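Local coordinates for hypothetical protein MG296 homolog (Mycoplasma pneumoniae, PDB 2I15) that is of unknown function, an all-helical protein of the Mg296 family, at residues T44-Y48 against M63-F68. Sequence-based numbering, arbitrary orientation.
Sequences TLLIY and MLSDAF
Residues 44-48 form an irregular turn in the loop that joins helix 27-41 to helix 57-75, and the loop folds back onto residues 63-68, regular helix within the latter. Thr44 takes a positive phi (phi/psi 52/76°), Leu45 and Leu46 point away from the helix, and at Ile47 and Tyr48 (-48/-31° and -78/-1°) the chain curls so that Ile47 points at the helix, while Tyr48 leaves sideways and brings its ring end over to it. Along the helix, Met63 comes first: its CE lies 4.0 Å from Thr44 CG2 and 4.4 Å from Ile47 CG1, although Thr44 is poorly ordered. One residue on, Leu64 offers its carbonyl. Tyr48, with chi1 m, brings OH to 3.2 Å from Leu64 O in a weak hydrogen bond, tentative because the modelled OH is crowded against Phe68. Ala67 directs CB at the loop, 3.7 Å from Ile47 CG2 and 3.8 Å from Tyr48 CZ. Phe68, chi1 m, then sets its ring nearly parallel to that of Tyr48 (14° between planes, centroids 5.2 Å apart), slid so far that they barely overlap. Beyond, Phe68 meets Phe106 edge-to-face, and Leu103 of helix 92-113 touches both Tyr48 and Phe68; Val18 of a second subunit also packs on Phe68. Buried at Ile47, Tyr48, Leu64 and Phe68 but exposed at Thr44, this is an interhelical loop packed back on the helix it leads into, within an all-alpha fold.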
ATOM      1  N   THR A  44      23.627   3.842   2.124  1.00 95.79           N
ATOM      2  CA  THR A  44      23.599   3.403   0.725  1.00 98.89           C
ATOM      3  C   THR A  44      22.754   2.191   0.348  1.00101.18           C
ATOM      4  O   THR A  44      23.280   1.109   0.088  1.00102.23           O
ATOM      5  CB  THR A  44      25.024   3.166   0.190  1.00 86.28           C
ATOM      6  OG1 THR A  44      25.754   2.343   1.108  1.00 87.17           O
ATOM      7  CG2 THR A  44      25.745   4.486  -0.002  1.00 88.10           C
ATOM      8  N   LEU A  45      21.442   2.401   0.290  1.00165.00           N
ATOM      9  CA  LEU A  45      20.505   1.352  -0.086  1.00164.80           C
ATOM     10  C   LEU A  45      19.061   1.848  -0.194  1.00163.62           C
ATOM     11  O   LEU A  45      18.402   1.589  -1.196  1.00164.13           O
ATOM     12  CB  LEU A  45      20.614   0.162   0.882  1.00 72.16           C
ATOM     13  CG  LEU A  45      21.119  -1.111   0.190  1.00 71.74           C
ATOM     14  CD1 LEU A  45      21.605  -2.123   1.210  1.00 71.28           C
ATOM     15  CD2 LEU A  45      20.008  -1.683  -0.668  1.00 70.03           C
ATOM     16  N   LEU A  46      18.562   2.556   0.819  1.00 62.43           N
ATOM     17  CA  LEU A  46      17.189   3.076   0.750  1.00 59.15           C
ATOM     18  C   LEU A  46      17.203   4.561   0.405  1.00 56.05           C
ATOM     19  O   LEU A  46      16.542   5.382   1.044  1.00 55.05           O
ATOM     20  CB  LEU A  46      16.419   2.862   2.058  1.00 40.33           C
ATOM     21  CG  LEU A  46      14.969   3.364   1.976  1.00 40.40           C
ATOM     22  CD1 LEU A  46      14.410   3.170   0.556  1.00 38.20           C
ATOM     23  CD2 LEU A  46      14.101   2.668   3.024  1.00 41.30           C
ATOM     24  N   ILE A  47      17.951   4.881  -0.644  1.00 42.96           N
ATOM     25  CA  ILE A  47      18.123   6.244  -1.121  1.00 41.03           C
ATOM     26  C   ILE A  47      16.813   7.014  -1.263  1.00 39.56           C
ATOM     27  O   ILE A  47      16.800   8.218  -1.058  1.00 40.80           O
ATOM     28  CB  ILE A  47      18.899   6.238  -2.489  1.00 45.15           C
ATOM     29  CG1 ILE A  47      19.730   7.517  -2.657  1.00 44.54           C
ATOM     30  CG2 ILE A  47      17.929   6.156  -3.657  1.00 43.68           C
ATOM     31  CD1 ILE A  47      18.917   8.765  -2.834  1.00 48.85           C
ATOM     32  N   TYR A  48      15.713   6.323  -1.570  1.00 39.59           N
ATOM     33  CA  TYR A  48      14.415   6.986  -1.793  1.00 37.86           C
ATOM     34  C   TYR A  48      13.577   7.456  -0.596  1.00 36.95           C
ATOM     35  O   TYR A  48      12.509   8.028  -0.782  1.00 35.52           O
ATOM     36  CB  TYR A  48      13.539   6.113  -2.702  1.00 35.87           C
ATOM     37  CG  TYR A  48      14.262   5.639  -3.938  1.00 34.56           C
ATOM     38  CD1 TYR A  48      14.698   4.323  -4.044  1.00 36.16           C
ATOM     39  CD2 TYR A  48      14.552   6.518  -4.982  1.00 34.99           C
ATOM     40  CE1 TYR A  48      15.424   3.882  -5.154  1.00 36.94           C
ATOM     41  CE2 TYR A  48      15.278   6.097  -6.097  1.00 35.68           C
ATOM     42  CZ  TYR A  48      15.705   4.779  -6.170  1.00 37.56           C
ATOM     43  OH  TYR A  48      16.464   4.369  -7.239  1.00 42.30           O
ATOM     44  N   MET A  63      23.450   8.084  -8.201  1.00 37.05           N
ATOM     45  CA  MET A  63      22.951   7.178  -7.170  1.00 37.00           C
ATOM     46  C   MET A  63      21.500   6.855  -7.525  1.00 35.06           C
ATOM     47  O   MET A  63      21.017   5.754  -7.299  1.00 34.16           O
ATOM     48  CB  MET A  63      23.009   7.857  -5.808  1.00 46.26           C
ATOM     49  CG  MET A  63      24.130   7.356  -4.969  1.00 52.26           C
ATOM     50  SD  MET A  63      24.091   5.561  -4.884  1.00 58.39           S
ATOM     51  CE  MET A  63      23.494   5.320  -3.187  1.00 59.27           C
ATOM     52  N   LEU A  64      20.819   7.852  -8.072  1.00 28.00           N
ATOM     53  CA  LEU A  64      19.441   7.734  -8.513  1.00 29.03           C
ATOM     54  C   LEU A  64      19.342   6.572  -9.511  1.00 29.62           C
ATOM     55  O   LEU A  64      18.696   5.556  -9.239  1.00 29.58           O
ATOM     56  CB  LEU A  64      19.042   9.038  -9.192  1.00 44.57           C
ATOM     57  CG  LEU A  64      17.738   9.690  -8.785  1.00 46.13           C
ATOM     58  CD1 LEU A  64      16.586   8.910  -9.394  1.00 47.87           C
ATOM     59  CD2 LEU A  64      17.664   9.734  -7.262  1.00 46.09           C
ATOM     60  N   SER A  65      19.984   6.727 -10.667  1.00 32.92           N
ATOM     61  CA  SER A  65      19.967   5.675 -11.670  1.00 32.80           C
ATOM     62  C   SER A  65      20.542   4.390 -11.067  1.00 31.80           C
ATOM     63  O   SER A  65      20.054   3.295 -11.321  1.00 30.55           O
ATOM     64  CB  SER A  65      20.792   6.085 -12.895  1.00 50.18           C
ATOM     65  OG  SER A  65      20.261   7.253 -13.507  1.00 51.30           O
ATOM     66  N   ASP A  66      21.577   4.531 -10.254  1.00 30.89           N
ATOM     67  CA  ASP A  66      22.212   3.379  -9.620  1.00 31.57           C
ATOM     68  C   ASP A  66      21.167   2.539  -8.882  1.00 31.33           C
ATOM     69  O   ASP A  66      20.871   1.396  -9.276  1.00 31.59           O
ATOM     70  CB  ASP A  66      23.287   3.846  -8.633  1.00 55.27           C
ATOM     71  CG  ASP A  66      24.672   3.419  -9.043  1.00 58.63           C
ATOM     72  OD1 ASP A  66      24.910   2.193  -9.112  1.00 61.27           O
ATOM     73  OD2 ASP A  66      25.534   4.294  -9.303  1.00 59.85           O
ATOM     74  N   ALA A  67      20.603   3.139  -7.831  1.00 35.21           N
ATOM     75  CA  ALA A  67      19.593   2.533  -6.952  1.00 34.42           C
ATOM     76  C   ALA A  67      18.309   2.045  -7.641  1.00 33.77           C
ATOM     77  O   ALA A  67      17.599   1.223  -7.082  1.00 32.24           O
ATOM     78  CB  ALA A  67      19.246   3.514  -5.828  1.00 16.42           C
ATOM     79  N   PHE A  68      18.002   2.574  -8.828  1.00 29.38           N
ATOM     80  CA  PHE A  68      16.830   2.142  -9.612  1.00 30.47           C
ATOM     81  C   PHE A  68      17.135   0.774 -10.172  1.00 30.69           C
ATOM     82  O   PHE A  68      16.308  -0.139 -10.125  1.00 30.27           O
ATOM     83  CB  PHE A  68      16.568   3.073 -10.799  1.00 44.22           C
ATOM     84  CG  PHE A  68      15.677   4.239 -10.491  1.00 46.36           C
ATOM     85  CD1 PHE A  68      15.742   5.391 -11.270  1.00 49.22           C
ATOM     86  CD2 PHE A  68      14.778   4.195  -9.430  1.00 47.08           C
ATOM     87  CE1 PHE A  68      14.927   6.484 -10.990  1.00 52.18           C
ATOM     88  CE2 PHE A  68      13.962   5.281  -9.143  1.00 50.96           C
ATOM     89  CZ  PHE A  68      14.039   6.430  -9.924  1.00 52.95           C
TER